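Long-range contact in ferredoxin NADP reductase (Plasmodium falciparum, PDB 3JQQ), which transfers electrons between ferredoxin and NADP(H) through a bound FAD cofactor in the apicoplast: residues B[16-24]-B[36-46]. The protein carries 1 engineered substitution. Numbering follows the deposited sequence.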
# COMPACT_ATOMS: atom_id res chain seq x y z
N LEU B 16 14.38 -4.04 -21.81
CA LEU B 16 14.01 -4.83 -22.98
C LEU B 16 12.72 -4.30 -23.60
O LEU B 16 11.69 -4.20 -22.94
CB LEU B 16 13.85 -6.31 -22.62
CG LEU B 16 13.43 -7.24 -23.76
CD1 LEU B 16 14.45 -7.21 -24.88
CD2 LEU B 16 13.23 -8.66 -23.25
N LYS B 17 12.80 -3.95 -24.88
CA LYS B 17 11.66 -3.46 -25.65
C LYS B 17 10.73 -4.61 -26.00
O LYS B 17 11.14 -5.56 -26.67
CB LYS B 17 12.14 -2.76 -26.92
CG LYS B 17 11.03 -2.24 -27.83
CD LYS B 17 11.63 -1.54 -29.05
CE LYS B 17 10.57 -0.84 -29.88
NZ LYS B 17 9.59 -1.79 -30.47
N CYS B 18 9.48 -4.53 -25.56
CA CYS B 18 8.51 -5.60 -25.78
C CYS B 18 7.26 -5.09 -26.47
O CYS B 18 7.10 -3.89 -26.69
CB CYS B 18 8.13 -6.26 -24.46
SG CYS B 18 9.50 -7.03 -23.56
N LYS B 19 6.37 -6.01 -26.82
CA LYS B 19 5.10 -5.66 -27.47
C LYS B 19 3.89 -6.16 -26.68
O LYS B 19 3.90 -7.26 -26.13
CB LYS B 19 5.04 -6.25 -28.88
CG LYS B 19 5.80 -5.45 -29.93
CD LYS B 19 5.12 -4.12 -30.21
CE LYS B 19 5.72 -3.44 -31.44
NZ LYS B 19 5.26 -2.03 -31.58
N ILE B 20 2.86 -5.33 -26.64
CA ILE B 20 1.56 -5.71 -26.09
C ILE B 20 0.80 -6.57 -27.10
O ILE B 20 0.48 -6.11 -28.20
CB ILE B 20 0.72 -4.46 -25.78
CG1 ILE B 20 1.37 -3.64 -24.66
CG2 ILE B 20 -0.71 -4.87 -25.41
CD1 ILE B 20 1.63 -4.44 -23.40
N VAL B 21 0.51 -7.81 -26.72
CA VAL B 21 -0.26 -8.71 -27.58
C VAL B 21 -1.75 -8.68 -27.25
O VAL B 21 -2.60 -8.64 -28.14
CB VAL B 21 0.24 -10.16 -27.48
CG1 VAL B 21 -0.69 -11.10 -28.23
CG2 VAL B 21 1.66 -10.27 -28.00
N ASP B 22 -2.07 -8.69 -25.96
CA ASP B 22 -3.46 -8.57 -25.53
C ASP B 22 -3.55 -7.77 -24.24
O ASP B 22 -2.57 -7.63 -23.50
CB ASP B 22 -4.12 -9.95 -25.37
CG ASP B 22 -5.60 -9.94 -25.74
OD1 ASP B 22 -6.17 -8.85 -25.94
OD2 ASP B 22 -6.19 -11.04 -25.84
N LYS B 23 -4.74 -7.23 -23.99
CA LYS B 23 -5.01 -6.41 -22.82
C LYS B 23 -6.43 -6.74 -22.40
O LYS B 23 -7.38 -6.45 -23.13
CB LYS B 23 -4.85 -4.93 -23.16
CG LYS B 23 -5.07 -3.97 -21.99
CD LYS B 23 -5.03 -2.53 -22.47
CE LYS B 23 -5.44 -1.57 -21.37
NZ LYS B 23 -5.47 -0.15 -21.84
N ILE B 24 -6.58 -7.37 -21.24
CA ILE B 24 -7.84 -7.98 -20.86
C ILE B 24 -8.31 -7.54 -19.48
O ILE B 24 -7.54 -7.54 -18.52
CB ILE B 24 -7.70 -9.52 -20.85
CG1 ILE B 24 -7.53 -10.05 -22.27
CG2 ILE B 24 -8.89 -10.16 -20.16
CD1 ILE B 24 -7.09 -11.51 -22.33
N TYR B 36 -6.04 -5.04 -15.39
CA TYR B 36 -5.80 -5.51 -16.74
C TYR B 36 -4.74 -6.61 -16.78
O TYR B 36 -3.68 -6.50 -16.17
CB TYR B 36 -5.43 -4.35 -17.67
CG TYR B 36 -6.60 -3.42 -17.92
CD1 TYR B 36 -6.74 -2.24 -17.20
CD2 TYR B 36 -7.58 -3.74 -18.85
CE1 TYR B 36 -7.82 -1.40 -17.41
CE2 TYR B 36 -8.66 -2.90 -19.07
CZ TYR B 36 -8.78 -1.73 -18.34
OH TYR B 36 -9.85 -0.89 -18.55
N HIS B 37 -5.07 -7.68 -17.50
CA HIS B 37 -4.14 -8.75 -17.79
C HIS B 37 -3.44 -8.43 -19.10
O HIS B 37 -4.09 -8.31 -20.14
CB HIS B 37 -4.89 -10.08 -17.90
CG HIS B 37 -4.13 -11.17 -18.57
ND1 HIS B 37 -3.22 -11.97 -17.90
CD2 HIS B 37 -4.15 -11.63 -19.84
CE1 HIS B 37 -2.71 -12.86 -18.73
NE2 HIS B 37 -3.26 -12.68 -19.92
N LEU B 38 -2.12 -8.26 -19.06
CA LEU B 38 -1.36 -7.94 -20.26
C LEU B 38 -0.64 -9.18 -20.79
O LEU B 38 0.12 -9.81 -20.06
CB LEU B 38 -0.32 -6.85 -19.97
CG LEU B 38 -0.78 -5.48 -19.48
CD1 LEU B 38 0.42 -4.58 -19.22
CD2 LEU B 38 -1.73 -4.82 -20.48
N GLU B 39 -0.87 -9.52 -22.05
CA GLU B 39 -0.03 -10.50 -22.71
C GLU B 39 1.09 -9.75 -23.42
O GLU B 39 0.84 -8.83 -24.20
CB GLU B 39 -0.82 -11.38 -23.69
CG GLU B 39 -0.11 -12.70 -24.01
CD GLU B 39 -0.92 -13.64 -24.89
OE1 GLU B 39 -2.17 -13.64 -24.78
OE2 GLU B 39 -0.30 -14.38 -25.69
N ILE B 40 2.33 -10.14 -23.14
CA ILE B 40 3.49 -9.40 -23.63
C ILE B 40 4.46 -10.29 -24.42
O ILE B 40 4.92 -11.32 -23.93
CB ILE B 40 4.24 -8.71 -22.48
CG1 ILE B 40 3.38 -7.60 -21.88
CG2 ILE B 40 5.58 -8.16 -22.97
CD1 ILE B 40 4.01 -6.90 -20.70
N ASN B 41 4.76 -9.87 -25.65
CA ASN B 41 5.73 -10.56 -26.50
C ASN B 41 7.12 -9.98 -26.30
O ASN B 41 7.36 -8.81 -26.60
CB ASN B 41 5.31 -10.49 -27.97
CG ASN B 41 6.16 -11.37 -28.87
OD1 ASN B 41 7.39 -11.30 -28.86
ND2 ASN B 41 5.51 -12.20 -29.68
N HIS B 42 8.02 -10.80 -25.79
CA HIS B 42 9.37 -10.36 -25.48
C HIS B 42 10.37 -11.11 -26.38
O HIS B 42 11.58 -11.04 -26.17
CB HIS B 42 9.67 -10.64 -24.01
CG HIS B 42 9.44 -12.07 -23.61
ND1 HIS B 42 10.43 -13.03 -23.72
CD2 HIS B 42 8.35 -12.70 -23.12
CE1 HIS B 42 9.94 -14.20 -23.30
NE2 HIS B 42 8.69 -14.02 -22.94
N ASN B 43 9.83 -11.81 -27.38
CA ASN B 43 10.63 -12.57 -28.35
C ASN B 43 11.55 -13.62 -27.72
O ASN B 43 12.66 -13.85 -28.21
CB ASN B 43 11.41 -11.64 -29.28
CG ASN B 43 10.61 -11.23 -30.49
OD1 ASN B 43 9.52 -11.75 -30.74
ND2 ASN B 43 11.14 -10.28 -31.26
N GLY B 44 11.08 -14.25 -26.66
CA GLY B 44 11.85 -15.26 -25.94
C GLY B 44 13.05 -14.70 -25.19
O GLY B 44 13.77 -15.43 -24.53
N LEU B 45 13.24 -13.38 -25.29
CA LEU B 45 14.42 -12.72 -24.73
C LEU B 45 14.38 -12.47 -23.22
O LEU B 45 15.43 -12.38 -22.57
CB LEU B 45 14.68 -11.40 -25.45
CG LEU B 45 15.74 -11.37 -26.55
CD1 LEU B 45 15.88 -12.72 -27.25
CD2 LEU B 45 15.42 -10.26 -27.55
N PHE B 46 13.18 -12.32 -22.65
CA PHE B 46 13.07 -12.07 -21.22
C PHE B 46 13.12 -13.38 -20.45
O PHE B 46 12.27 -14.26 -20.63
CB PHE B 46 11.78 -11.30 -20.89
CG PHE B 46 11.81 -10.64 -19.54
CD1 PHE B 46 12.39 -9.40 -19.38
CD2 PHE B 46 11.24 -11.27 -18.44
CE1 PHE B 46 12.42 -8.79 -18.15
CE2 PHE B 46 11.27 -10.66 -17.20
CZ PHE B 46 11.85 -9.42 -17.05
O HOH W 1 -4.62 -13.07 -25.67
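The carbonyl oxygen of Glu39 takes two backbone donors from the facing strand: Val21 N at 2.7 Å, and Asp22 N in a weak bond at 3.4 Å. Two residues opposite one make a classic beta bulge in the antiparallel pairing of 16-24 with 36-41. Beyond it the ladder is regular, closing with His37 N to Ile24 O, nearly straight at 168°. The bulge turns Val21 toward the partner strand, where a short branched chain fits and CG2 meets Asn41 CB at 3.7 Å. The carboxylates of Asp22 and Glu39 share a water that donates to Asp22 OD2 and Glu39 OE1, a bridge that probably eases their like charges; Glu39 OE2 is held by Asn113. On the other side of the sheet, Ile20 CD1 rests on Ile40 CG1 at 3.9 Å, branched aliphatic chains suiting two buried positions. There Lys23, with CG anti to the backbone N (chi1 -178°) and the chain straight beyond, carries CE over one face of Tyr36, 4.1 Å from the ring centroid; Tyr36 also touches the FAD-binding residue Ile120. In this hairpin of the FAD-binding domain, a long lysine thus packs its methylenes on the ring while main-chain oxygens of Ile142, Lys143 and Leu145, with a cation-pi contact to Tyr36, take up its charge.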